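Local coordinates for protein LEOA (Escherichia coli, PDB 4AUR) that is a bacterial dynamin-like protein that probably binds and hydrolyses GTP, and is linked with the LT toxin of enterotoxigenic strains, at residues T186-F191 and R247-D252; A226-G231 and T235-K240; D146-L151 and D180-L185; E2-F7 and E98-Q103. One frame throughout, in Å; residues are numbered along the deposited sequence.

Interaction 1. Residues T186-F191 and R247-D252; sequences TDQALF and RSRIND
The guanidinium of R249 lies flat over the phenyl ring of F191, the two planes only 9° apart and R249 CZ 4.0 Å from the centroid of the F191 ring, which makes this a cation-pi stack. Within the guanidinium it is R249 NE that stands over the middle of the ring, and next to it R249 CD adds a CH-pi contact, 3.8 Å from F191 CZ. The two side chains run antiparallel over one another. R249 can lie this way because its chain bends once at chi2 (74°) and then runs straight. Q188 OE1 approaches R249 NH2 obliquely at 3.9 Å, a loose polar neighbour.

The rotation of the guanidinium is fixed at its edge: R249 NH1 donates to R247 O, 2.9 Å away, in the guanidinium plane and nearly straight at 165°, and also to L185 O. F191 in turn packs on M179, T183 and L185. R249 has positive phi between helices 241-248 and 250-273, where S248 OG accepts from I250 N in an ST turn. The stack thus joins the start of helix 188-209 to the break before helix 250-273, consistent with a place where a GTPase-like sheet domain, as in dynamins, passes into the long helices.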
loop_
_atom_site.group_PDB
_atom_site.type_symbol
_atom_site.label_atom_id
_atom_site.label_comp_id
_atom_site.label_asym_id
_atom_site.label_seq_id
_atom_site.Cartn_x
_atom_site.Cartn_y
_atom_site.Cartn_z
ATOM N N THR A 186 30.755 -49.263 18.171
ATOM C CA THR A 186 31.170 -49.773 16.869
ATOM C C THR A 186 29.981 -49.976 15.944
ATOM O O THR A 186 30.010 -49.577 14.782
ATOM C CB THR A 186 31.878 -51.126 17.023
ATOM O OG1 THR A 186 32.855 -51.036 18.066
ATOM C CG2 THR A 186 32.545 -51.530 15.716
ATOM N N ASP A 187 28.937 -50.598 16.477
ATOM C CA ASP A 187 27.751 -50.947 15.708
ATOM C C ASP A 187 26.841 -49.727 15.501
ATOM O O ASP A 187 25.902 -49.493 16.252
ATOM C CB ASP A 187 27.007 -52.092 16.412
ATOM C CG ASP A 187 26.228 -52.966 15.449
ATOM O OD1 ASP A 187 25.520 -52.427 14.572
ATOM O OD2 ASP A 187 26.325 -54.204 15.575
ATOM N N GLN A 188 27.148 -48.963 14.455
ATOM C CA GLN A 188 26.387 -47.769 14.032
ATOM C C GLN A 188 24.862 -47.885 14.128
ATOM O O GLN A 188 24.192 -46.950 14.568
ATOM C CB GLN A 188 26.774 -47.424 12.582
ATOM C CG GLN A 188 25.907 -46.381 11.895
ATOM C CD GLN A 188 25.948 -45.053 12.608
ATOM O OE1 GLN A 188 26.984 -44.389 12.638
ATOM N NE2 GLN A 188 24.823 -44.661 13.196
ATOM N N ALA A 189 24.326 -49.022 13.696
ATOM C CA ALA A 189 22.873 -49.215 13.614
ATOM C C ALA A 189 22.229 -49.546 14.965
ATOM O O ALA A 189 21.051 -49.254 15.179
ATOM C CB ALA A 189 22.546 -50.297 12.592
ATOM N N LEU A 190 22.994 -50.156 15.867
ATOM C CA LEU A 190 22.500 -50.465 17.211
ATOM C C LEU A 190 22.497 -49.205 18.072
ATOM O O LEU A 190 21.540 -48.948 18.796
ATOM C CB LEU A 190 23.352 -51.563 17.862
ATOM C CG LEU A 190 22.950 -52.089 19.248
ATOM C CD1 LEU A 190 21.477 -52.485 19.320
ATOM C CD2 LEU A 190 23.842 -53.265 19.623
ATOM N N PHE A 191 23.572 -48.429 17.983
ATOM C CA PHE A 191 23.667 -47.125 18.640
ATOM C C PHE A 191 22.425 -46.294 18.364
ATOM O O PHE A 191 21.777 -45.843 19.291
ATOM C CB PHE A 191 24.896 -46.385 18.128
ATOM C CG PHE A 191 25.183 -45.105 18.842
ATOM C CD1 PHE A 191 24.586 -43.919 18.436
ATOM C CD2 PHE A 191 26.080 -45.074 19.898
ATOM C CE1 PHE A 191 24.863 -42.726 19.086
ATOM C CE2 PHE A 191 26.360 -43.888 20.556
ATOM C CZ PHE A 191 25.752 -42.713 20.148
ATOM N N ARG A 247 33.434 -42.273 17.322
ATOM C CA ARG A 247 33.004 -43.083 18.455
ATOM C C ARG A 247 32.167 -42.286 19.435
ATOM O O ARG A 247 31.052 -42.684 19.770
ATOM C CB ARG A 247 34.213 -43.681 19.170
ATOM C CG ARG A 247 35.016 -44.613 18.275
ATOM C CD ARG A 247 35.573 -45.837 18.989
ATOM N NE ARG A 247 36.046 -46.825 18.019
ATOM C CZ ARG A 247 36.583 -48.004 18.334
ATOM N NH1 ARG A 247 36.736 -48.367 19.608
ATOM N NH2 ARG A 247 36.977 -48.825 17.363
ATOM N N SER A 248 32.697 -41.156 19.886
ATOM C CA SER A 248 32.023 -40.354 20.889
ATOM C C SER A 248 30.709 -39.732 20.395
ATOM O O SER A 248 29.831 -39.427 21.184
ATOM C CB SER A 248 32.953 -39.254 21.327
ATOM O OG SER A 248 33.150 -38.390 20.239
ATOM N N ARG A 249 30.578 -39.552 19.090
ATOM C CA ARG A 249 29.466 -38.798 18.490
ATOM C C ARG A 249 29.415 -37.343 18.942
ATOM O O ARG A 249 28.379 -36.695 18.833
ATOM C CB ARG A 249 28.113 -39.485 18.711
ATOM C CG ARG A 249 27.755 -40.499 17.639
ATOM C CD ARG A 249 28.583 -41.753 17.822
ATOM N NE ARG A 249 28.106 -42.877 17.014
ATOM C CZ ARG A 249 28.619 -44.105 17.058
ATOM N NH1 ARG A 249 29.634 -44.389 17.873
ATOM N NH2 ARG A 249 28.109 -45.056 16.285
ATOM N N ILE A 250 30.556 -36.827 19.395
ATOM C CA ILE A 250 30.668 -35.444 19.837
ATOM C C ILE A 250 30.313 -34.444 18.743
ATOM O O ILE A 250 29.904 -33.349 19.036
ATOM C CB ILE A 250 32.087 -35.138 20.357
ATOM C CG1 ILE A 250 32.104 -33.874 21.209
ATOM C CG2 ILE A 250 33.068 -34.991 19.212
ATOM C CD1 ILE A 250 31.491 -34.095 22.570
ATOM N N ASN A 251 30.484 -34.806 17.484
ATOM C CA ASN A 251 30.088 -33.927 16.400
ATOM C C ASN A 251 28.576 -33.640 16.404
ATOM O O ASN A 251 28.147 -32.521 16.103
ATOM C CB ASN A 251 30.557 -34.498 15.049
ATOM C CG ASN A 251 32.001 -34.102 14.707
ATOM O OD1 ASN A 251 32.771 -33.610 15.552
ATOM N ND2 ASN A 251 32.371 -34.317 13.453
ATOM N N ASP A 252 27.768 -34.632 16.773
ATOM C CA ASP A 252 26.332 -34.418 16.928
ATOM C C ASP A 252 26.053 -33.276 17.922
ATOM O O ASP A 252 25.129 -32.493 17.719
ATOM C CB ASP A 252 25.621 -35.715 17.362
ATOM C CG ASP A 252 25.736 -36.847 16.316
ATOM O OD1 ASP A 252 25.797 -36.556 15.110
ATOM O OD2 ASP A 252 25.758 -38.035 16.701
#

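Interaction 2. Residues A226-G231 and T235-K240; sequences ASNPNG and TYWFTK
The indole of W237 is covered on both faces: P229 CG sits 3.5 Å above one face of the W237 ring, nearer the ring's border than its middle, while the phenol ring of Y236, its neighbour in sequence, brings CE2 over the centre of the other. P229 CD leans over the five-membered ring of W237 in a CH-pi contact, 3.8 Å from its centroid. Near the ring plane, at the edge, N228 OD1 comes to 4.2 Å from W237 CD1, its amide turned 80° against the indole. The polar link across the contact is the bond from W237 NE1 to P229 O at 3.0 Å. It is bent, 139° at the hydrogen, and the acceptor lies somewhat out of the ring plane, yet the bond meets P229 O in the carbonyl plane, on a lone pair. P229 therefore both covers one face of the indole and takes its N-H.

The loop that carries P229 follows strand 221-224, where P-loop GTPases place their fifth conserved guanine-binding element, and the position of A226-S227 is consistent with that role: S227 N bonds to N177 OD1 of the NKxD sequence. On the other side, W237, on helix 234-237, opens a type I turn that ends at K240. Its CG is anti to the carbonyl carbon (chi1 -79°), which directs the indole back to the loop. N228 OD1 also accepts a weak bond from G233 N.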
loop_
_atom_site.group_PDB
_atom_site.type_symbol
_atom_site.label_atom_id
_atom_site.label_comp_id
_atom_site.label_asym_id
_atom_site.label_seq_id
_atom_site.Cartn_x
_atom_site.Cartn_y
_atom_site.Cartn_z
ATOM N N ALA A 226 29.179 -39.898 24.085
ATOM C CA ALA A 226 30.035 -40.667 24.970
ATOM C C ALA A 226 31.327 -39.942 25.216
ATOM O O ALA A 226 32.369 -40.387 24.789
ATOM C CB ALA A 226 30.318 -42.019 24.351
ATOM N N SER A 227 31.253 -38.831 25.934
ATOM C CA SER A 227 32.399 -37.935 26.136
ATOM C C SER A 227 33.759 -38.620 26.317
ATOM O O SER A 227 34.774 -38.150 25.797
ATOM C CB SER A 227 32.161 -37.070 27.368
ATOM O OG SER A 227 32.240 -37.849 28.542
ATOM N N ASN A 228 33.758 -39.702 27.089
ATOM C CA ASN A 228 34.967 -40.427 27.473
ATOM C C ASN A 228 34.704 -41.915 27.292
ATOM O O ASN A 228 34.392 -42.600 28.256
ATOM C CB ASN A 228 35.296 -40.100 28.938
ATOM C CG ASN A 228 36.554 -40.784 29.441
ATOM O OD1 ASN A 228 37.293 -41.422 28.683
ATOM N ND2 ASN A 228 36.808 -40.645 30.739
ATOM N N PRO A 229 34.810 -42.418 26.050
ATOM C CA PRO A 229 34.386 -43.791 25.758
ATOM C C PRO A 229 35.415 -44.837 26.172
ATOM O O PRO A 229 36.616 -44.559 26.150
ATOM C CB PRO A 229 34.182 -43.782 24.240
ATOM C CG PRO A 229 35.071 -42.709 23.736
ATOM C CD PRO A 229 35.364 -41.752 24.864
ATOM N N ASN A 230 34.931 -46.025 26.544
ATOM C CA ASN A 230 35.748 -47.101 27.131
ATOM C C ASN A 230 36.242 -46.729 28.538
ATOM O O ASN A 230 36.377 -47.597 29.395
ATOM C CB ASN A 230 36.942 -47.510 26.229
ATOM C CG ASN A 230 36.524 -48.287 24.975
ATOM O OD1 ASN A 230 37.356 -48.957 24.351
ATOM N ND2 ASN A 230 35.243 -48.199 24.598
ATOM N N GLY A 231 36.503 -45.444 28.767
ATOM C CA GLY A 231 36.973 -44.958 30.056
ATOM C C GLY A 231 38.387 -44.449 29.966
ATOM O O GLY A 231 38.877 -43.814 30.890
ATOM N N THR A 235 42.844 -36.860 27.423
ATOM C CA THR A 235 44.264 -36.700 27.108
ATOM C C THR A 235 44.715 -37.733 26.077
ATOM O O THR A 235 45.482 -37.420 25.159
ATOM C CB THR A 235 45.131 -36.850 28.366
ATOM O OG1 THR A 235 44.623 -36.001 29.405
ATOM C CG2 THR A 235 46.583 -36.496 28.068
ATOM N N TYR A 236 44.219 -38.957 26.230
ATOM C CA TYR A 236 44.468 -40.022 25.271
ATOM C C TYR A 236 43.659 -39.863 23.981
ATOM O O TYR A 236 44.225 -39.923 22.890
ATOM C CB TYR A 236 44.198 -41.389 25.918
ATOM C CG TYR A 236 43.958 -42.541 24.948
ATOM C CD1 TYR A 236 44.975 -43.031 24.125
ATOM C CD2 TYR A 236 42.714 -43.156 24.881
ATOM C CE1 TYR A 236 44.747 -44.089 23.253
ATOM C CE2 TYR A 236 42.477 -44.212 24.021
ATOM C CZ TYR A 236 43.492 -44.676 23.211
ATOM O OH TYR A 236 43.224 -45.726 22.369
ATOM N N TRP A 237 42.347 -39.661 24.096
ATOM C CA TRP A 237 41.474 -39.632 22.906
ATOM C C TRP A 237 41.745 -38.447 21.946
ATOM O O TRP A 237 41.505 -38.549 20.730
ATOM C CB TRP A 237 40.002 -39.675 23.304
ATOM C CG TRP A 237 39.468 -41.053 23.685
ATOM C CD1 TRP A 237 39.064 -41.459 24.921
ATOM C CD2 TRP A 237 39.255 -42.181 22.813
ATOM N NE1 TRP A 237 38.611 -42.756 24.879
ATOM C CE2 TRP A 237 38.720 -43.224 23.600
ATOM C CE3 TRP A 237 39.475 -42.413 21.452
ATOM C CZ2 TRP A 237 38.407 -44.481 23.074
ATOM C CZ3 TRP A 237 39.159 -43.667 20.927
ATOM C CH2 TRP A 237 38.631 -44.683 21.739
ATOM N N PHE A 238 42.263 -37.340 22.470
ATOM C CA PHE A 238 42.652 -36.231 21.597
ATOM C C PHE A 238 43.837 -36.595 20.712
ATOM O O PHE A 238 43.989 -36.041 19.619
ATOM C CB PHE A 238 42.952 -34.950 22.388
ATOM C CG PHE A 238 41.748 -34.368 23.090
ATOM C CD1 PHE A 238 40.460 -34.590 22.624
ATOM C CD2 PHE A 238 41.912 -33.574 24.215
ATOM C CE1 PHE A 238 39.368 -34.055 23.279
ATOM C CE2 PHE A 238 40.823 -33.025 24.862
ATOM C CZ PHE A 238 39.549 -33.267 24.399
ATOM N N THR A 239 44.660 -37.538 21.167
ATOM C CA THR A 239 45.769 -38.015 20.356
ATOM C C THR A 239 45.249 -38.706 19.109
ATOM O O THR A 239 45.963 -38.746 18.113
ATOM C CB THR A 239 46.699 -38.994 21.107
ATOM O OG1 THR A 239 46.055 -40.267 21.252
ATOM C CG2 THR A 239 47.108 -38.435 22.488
ATOM N N LYS A 240 44.019 -39.231 19.158
ATOM C CA LYS A 240 43.412 -39.948 18.012
ATOM C C LYS A 240 42.153 -39.257 17.454
ATOM O O LYS A 240 41.116 -39.906 17.274
ATOM C CB LYS A 240 43.095 -41.391 18.419
ATOM C CG LYS A 240 44.254 -42.095 19.119
ATOM C CD LYS A 240 44.252 -43.599 18.879
ATOM C CE LYS A 240 43.010 -44.245 19.470
ATOM N NZ LYS A 240 42.981 -45.725 19.302
#

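Interaction 3. Residues D146-L151 and D180-L185; sequences DATNPL and DEVTSL
V182 reaches from the loop after strand 172-177 to A147 and T148 in the loop after strand 140-146, two neighbouring parallel strands of the GTPase-like sheet. D180, two residues before V182, ends the sequence N177-K178-M179-D180, which matches the NKxD (G4) motif that reads the guanine base in P-loop GTPases. From V182 CB the side chain forks. CG1 is anti to the backbone N (chi1 167°), which leaves CG2 beside that nitrogen and directed at the other loop. V182 CG2 then rests on the turn at A147: it is 3.6 Å from A147 O, 3.9 Å from A147 CB and 3.9 Å from T148 N. A147 O has a polar partner as well, K198 NZ from helix 188-209, and V182 also touches Q194 of that helix.

T148 contributes its methyl, with CG2 lying 3.9 Å from E181 O and a little farther from E181 CG. Both are van der Waals contacts at the margin of the pair, one with a backbone oxygen and one with a methylene. The geometry of T148 is set by D146, at the end of the preceding strand, whose OD1 takes two donors. T148 N bonds to it at 2.9 Å on the anti lone pair, closing an Asx turn, and T148 OG1 joins at 2.6 Å, reaching D146 OD1 from above the carboxylate plane, 55° out of it.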
loop_
_atom_site.group_PDB
_atom_site.type_symbol
_atom_site.label_atom_id
_atom_site.label_comp_id
_atom_site.label_asym_id
_atom_site.label_seq_id
_atom_site.Cartn_x
_atom_site.Cartn_y
_atom_site.Cartn_z
ATOM N N ASP A 146 22.674 -39.039 32.356
ATOM C CA ASP A 146 23.276 -40.365 32.291
ATOM C C ASP A 146 22.596 -41.178 31.236
ATOM O O ASP A 146 21.412 -41.019 30.967
ATOM C CB ASP A 146 23.189 -41.097 33.649
ATOM C CG ASP A 146 24.317 -42.144 33.843
ATOM O OD1 ASP A 146 24.252 -43.224 33.214
ATOM O OD2 ASP A 146 25.267 -41.884 34.632
ATOM N N ALA A 147 23.361 -42.071 30.641
ATOM C CA ALA A 147 22.835 -42.968 29.641
ATOM C C ALA A 147 22.020 -44.125 30.245
ATOM O O ALA A 147 20.995 -44.532 29.689
ATOM C CB ALA A 147 23.988 -43.517 28.837
ATOM N N THR A 148 22.499 -44.679 31.357
ATOM C CA THR A 148 21.828 -45.825 31.979
ATOM C C THR A 148 20.440 -45.448 32.483
ATOM O O THR A 148 19.469 -46.133 32.196
ATOM C CB THR A 148 22.647 -46.420 33.149
ATOM O OG1 THR A 148 23.062 -45.375 34.044
ATOM C CG2 THR A 148 23.878 -47.143 32.626
ATOM N N ASN A 149 20.363 -44.356 33.235
ATOM C CA ASN A 149 19.102 -43.893 33.814
ATOM C C ASN A 149 18.997 -42.359 33.683
ATOM O O ASN A 149 19.239 -41.627 34.651
ATOM C CB ASN A 149 19.012 -44.351 35.276
ATOM C CG ASN A 149 17.770 -43.840 35.985
ATOM O OD1 ASN A 149 16.689 -43.717 35.396
ATOM N ND2 ASN A 149 17.920 -43.543 37.268
ATOM N N PRO A 150 18.669 -41.872 32.469
ATOM C CA PRO A 150 18.686 -40.434 32.156
ATOM C C PRO A 150 17.821 -39.561 33.064
ATOM O O PRO A 150 16.613 -39.762 33.152
ATOM C CB PRO A 150 18.174 -40.380 30.711
ATOM C CG PRO A 150 17.534 -41.698 30.467
ATOM C CD PRO A 150 18.338 -42.663 31.273
ATOM N N LEU A 151 18.476 -38.621 33.741
ATOM C CA LEU A 151 17.846 -37.581 34.543
ATOM C C LEU A 151 17.636 -38.093 35.934
ATOM O O LEU A 151 16.780 -38.918 36.155
ATOM C CB LEU A 151 16.518 -37.075 33.945
ATOM C CG LEU A 151 15.920 -35.840 34.636
ATOM C CD1 LEU A 151 16.877 -34.674 34.556
ATOM C CD2 LEU A 151 14.579 -35.452 34.055
ATOM N N ASP A 180 28.344 -45.351 25.812
ATOM C CA ASP A 180 29.146 -46.577 25.789
ATOM C C ASP A 180 28.557 -47.663 26.688
ATOM O O ASP A 180 28.373 -48.797 26.246
ATOM C CB ASP A 180 30.639 -46.321 26.113
ATOM C CG ASP A 180 30.860 -45.439 27.350
ATOM O OD1 ASP A 180 29.947 -44.674 27.728
ATOM O OD2 ASP A 180 31.966 -45.494 27.943
ATOM N N GLU A 181 28.213 -47.327 27.929
ATOM C CA GLU A 181 27.672 -48.345 28.838
ATOM C C GLU A 181 26.187 -48.586 28.635
ATOM O O GLU A 181 25.492 -48.974 29.557
ATOM C CB GLU A 181 28.025 -48.076 30.311
ATOM C CG GLU A 181 27.693 -46.700 30.868
ATOM C CD GLU A 181 28.882 -46.085 31.597
ATOM O OE1 GLU A 181 29.996 -46.112 31.024
ATOM O OE2 GLU A 181 28.720 -45.592 32.735
ATOM N N VAL A 182 25.711 -48.372 27.416
ATOM C CA VAL A 182 24.394 -48.843 27.010
ATOM C C VAL A 182 24.418 -49.571 25.648
ATOM O O VAL A 182 23.447 -50.230 25.279
ATOM C CB VAL A 182 23.385 -47.668 27.027
ATOM C CG1 VAL A 182 22.080 -48.017 26.319
ATOM C CG2 VAL A 182 23.097 -47.252 28.464
ATOM N N THR A 183 25.535 -49.499 24.927
ATOM C CA THR A 183 25.582 -49.970 23.542
ATOM C C THR A 183 27.018 -50.102 23.039
ATOM O O THR A 183 27.954 -49.664 23.700
ATOM C CB THR A 183 24.739 -49.036 22.627
ATOM O OG1 THR A 183 23.686 -49.783 22.016
ATOM C CG2 THR A 183 25.554 -48.389 21.521
ATOM N N SER A 184 27.176 -50.733 21.878
ATOM C CA SER A 184 28.453 -50.774 21.170
ATOM C C SER A 184 28.642 -49.455 20.413
ATOM O O SER A 184 27.781 -49.038 19.644
ATOM C CB SER A 184 28.486 -51.970 20.186
ATOM O OG SER A 184 29.695 -52.047 19.426
ATOM N N LEU A 185 29.777 -48.802 20.626
ATOM C CA LEU A 185 30.122 -47.608 19.854
ATOM C C LEU A 185 30.560 -47.966 18.422
ATOM O O LEU A 185 30.713 -47.080 17.570
ATOM C CB LEU A 185 31.228 -46.827 20.558
ATOM C CG LEU A 185 30.950 -46.488 22.026
ATOM C CD1 LEU A 185 32.164 -45.810 22.640
ATOM C CD2 LEU A 185 29.709 -45.623 22.168
#

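Interaction 4. Residues E2-F7 and E98-Q103; sequences EQFKQF and EGLPDQ
The first turn of helix 3-30 rests on the loop joining edge strand 93-95 to its antiparallel neighbour 104-108, and F4 makes the contact. Its ring projects from the helix into the bend of the loop, with CG anti to the carbonyl carbon (chi1 -59°), and meets four consecutive residues. F4 CD1 lies 3.9 Å from D102 CB, F4 CE2 lies 4.3 Å from P101 CD, and F4 CZ reaches L100 CD1 at 4.5 Å. All three approach obliquely. Q103 O comes instead at the edge, near the ring plane, 3.9 Å from F4 CE1. The ring of F4 and the carboxylate of D102 are inclined by 32°.

Each side is ordered by its own polar bonds. E2 occupies the N-cap position of the helix and its OE2 accepts from K5 N at 3.1 Å, with a weaker bond from F4 N, while E2 OE1 stands at the edge of the F4 ring. In the loop, D102 OD1 accepts from Q103 N at 2.9 Å, met on the anti side of the carboxylate. Around them, Q3 NE2 bonds to W73 O and F7 meets the ring of H139 edge-to-face, which ties the helix start to the globular domain as well; in the loop, G99 O receives K76 NZ. The helix and loop meet through dispersion contacts of one phenyl ring with aliphatic carbons, and the oxygens of Q103 and E2 at its rim probably sense the slightly positive ring hydrogens; the fit depends on shape more than on directed bonds.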
loop_
_atom_site.group_PDB
_atom_site.type_symbol
_atom_site.label_atom_id
_atom_site.label_comp_id
_atom_site.label_asym_id
_atom_site.label_seq_id
_atom_site.Cartn_x
_atom_site.Cartn_y
_atom_site.Cartn_z
ATOM N N GLU A 2 32.792 -23.548 13.548
ATOM C CA GLU A 2 32.910 -23.970 14.941
ATOM C C GLU A 2 32.324 -22.888 15.850
ATOM O O GLU A 2 31.781 -21.905 15.362
ATOM C CB GLU A 2 34.365 -24.347 15.281
ATOM C CG GLU A 2 35.403 -23.251 15.081
ATOM C CD GLU A 2 35.703 -22.489 16.356
ATOM O OE1 GLU A 2 36.036 -23.130 17.376
ATOM O OE2 GLU A 2 35.617 -21.248 16.339
ATOM N N GLN A 3 32.412 -23.075 17.163
ATOM C CA GLN A 3 31.518 -22.360 18.099
ATOM C C GLN A 3 31.835 -20.888 18.302
ATOM O O GLN A 3 30.927 -20.093 18.429
ATOM C CB GLN A 3 31.440 -23.067 19.470
ATOM C CG GLN A 3 32.764 -23.249 20.207
ATOM C CD GLN A 3 33.389 -24.604 19.983
ATOM O OE1 GLN A 3 33.546 -25.053 18.853
ATOM N NE2 GLN A 3 33.740 -25.267 21.059
ATOM N N PHE A 4 33.112 -20.525 18.328
ATOM C CA PHE A 4 33.504 -19.149 18.599
ATOM C C PHE A 4 33.430 -18.294 17.360
ATOM O O PHE A 4 33.240 -17.094 17.465
ATOM C CB PHE A 4 34.913 -19.089 19.188
ATOM C CG PHE A 4 35.057 -19.851 20.462
ATOM C CD1 PHE A 4 34.787 -19.249 21.667
ATOM C CD2 PHE A 4 35.431 -21.178 20.443
ATOM C CE1 PHE A 4 34.895 -19.952 22.843
ATOM C CE2 PHE A 4 35.549 -21.898 21.617
ATOM C CZ PHE A 4 35.280 -21.279 22.824
ATOM N N LYS A 5 33.586 -18.901 16.188
ATOM C CA LYS A 5 33.436 -18.168 14.932
ATOM C C LYS A 5 31.957 -17.904 14.651
ATOM O O LYS A 5 31.616 -16.895 14.043
ATOM C CB LYS A 5 34.064 -18.936 13.761
ATOM C CG LYS A 5 34.212 -18.122 12.475
ATOM C CD LYS A 5 34.447 -19.024 11.263
ATOM C CE LYS A 5 34.033 -18.359 9.953
ATOM N NZ LYS A 5 34.102 -19.283 8.776
ATOM N N GLN A 6 31.092 -18.824 15.080
ATOM C CA GLN A 6 29.664 -18.704 14.867
ATOM C C GLN A 6 29.154 -17.622 15.757
ATOM O O GLN A 6 28.311 -16.843 15.366
ATOM C CB GLN A 6 28.952 -19.998 15.210
ATOM C CG GLN A 6 27.473 -19.995 14.883
ATOM C CD GLN A 6 27.186 -20.072 13.390
ATOM O OE1 GLN A 6 26.704 -19.107 12.796
ATOM N NE2 GLN A 6 27.477 -21.219 12.780
ATOM N N PHE A 7 29.680 -17.569 16.969
ATOM C CA PHE A 7 29.242 -16.577 17.895
ATOM C C PHE A 7 29.685 -15.251 17.341
ATOM O O PHE A 7 28.871 -14.411 17.004
ATOM C CB PHE A 7 29.828 -16.818 19.277
ATOM C CG PHE A 7 29.555 -15.717 20.243
ATOM C CD1 PHE A 7 28.397 -15.711 20.974
ATOM C CD2 PHE A 7 30.455 -14.680 20.403
ATOM C CE1 PHE A 7 28.138 -14.691 21.868
ATOM C CE2 PHE A 7 30.210 -13.658 21.304
ATOM C CZ PHE A 7 29.047 -13.659 22.039
ATOM N N GLU A 98 41.317 -20.276 29.564
ATOM C CA GLU A 98 42.378 -19.512 28.918
ATOM C C GLU A 98 42.969 -20.321 27.786
ATOM O O GLU A 98 42.645 -21.484 27.620
ATOM C CB GLU A 98 43.436 -19.118 29.951
ATOM C CG GLU A 98 42.949 -18.057 30.938
ATOM C CD GLU A 98 43.878 -17.846 32.134
ATOM O OE1 GLU A 98 45.038 -18.329 32.098
ATOM O OE2 GLU A 98 43.445 -17.194 33.120
ATOM N N GLY A 99 43.804 -19.689 26.979
ATOM C CA GLY A 99 44.443 -20.372 25.879
ATOM C C GLY A 99 43.475 -20.929 24.860
ATOM O O GLY A 99 43.802 -21.866 24.144
ATOM N N LEU A 100 42.285 -20.344 24.789
ATOM C CA LEU A 100 41.274 -20.718 23.795
ATOM C C LEU A 100 41.280 -19.653 22.714
ATOM O O LEU A 100 41.784 -18.556 22.957
ATOM C CB LEU A 100 39.895 -20.778 24.448
ATOM C CG LEU A 100 39.490 -22.073 25.144
ATOM C CD1 LEU A 100 38.308 -21.812 26.063
ATOM C CD2 LEU A 100 39.137 -23.142 24.130
ATOM N N PRO A 101 40.682 -19.940 21.537
ATOM C CA PRO A 101 40.768 -18.960 20.444
ATOM C C PRO A 101 40.175 -17.606 20.843
ATOM O O PRO A 101 40.761 -16.560 20.547
ATOM C CB PRO A 101 39.951 -19.600 19.301
ATOM C CG PRO A 101 39.669 -21.009 19.724
ATOM C CD PRO A 101 39.708 -21.003 21.227
ATOM N N ASP A 102 39.032 -17.652 21.519
ATOM C CA ASP A 102 38.389 -16.469 22.035
ATOM C C ASP A 102 38.052 -16.737 23.483
ATOM O O ASP A 102 38.280 -17.843 23.974
ATOM C CB ASP A 102 37.129 -16.148 21.229
ATOM C CG ASP A 102 36.922 -14.652 21.030
ATOM O OD1 ASP A 102 37.305 -13.849 21.928
ATOM O OD2 ASP A 102 36.382 -14.287 19.952
ATOM N N GLN A 103 37.534 -15.720 24.167
ATOM C CA GLN A 103 37.095 -15.869 25.543
ATOM C C GLN A 103 35.722 -16.530 25.589
ATOM O O GLN A 103 34.969 -16.477 24.622
ATOM C CB GLN A 103 37.009 -14.503 26.214
ATOM C CG GLN A 103 38.347 -13.815 26.387
ATOM C CD GLN A 103 38.222 -12.305 26.542
ATOM O OE1 GLN A 103 37.435 -11.658 25.842
ATOM N NE2 GLN A 103 39.021 -11.729 27.450
#

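How the interactions relate
Interactions 1, 2 and 3 adjoin one another, their centres 12 to 16 Å apart, whereas the centre of interaction 4, a surface contact, is 22 Å or more from each and touches none of them. L185, from segment 180-185 of interaction 3, touches both other contacts of the group. S248 O and A226 N, probably hydrogen-bonded, further couple interactions 1 and 2. The chemistry follows the place: the buried interaction 2 uses a tryptophan N-H bond, the partly buried interaction 1 a cation-pi stack, interaction 3 mainly methyl contacts between loops, and interaction 4 a lone phenyl ring against a surface loop.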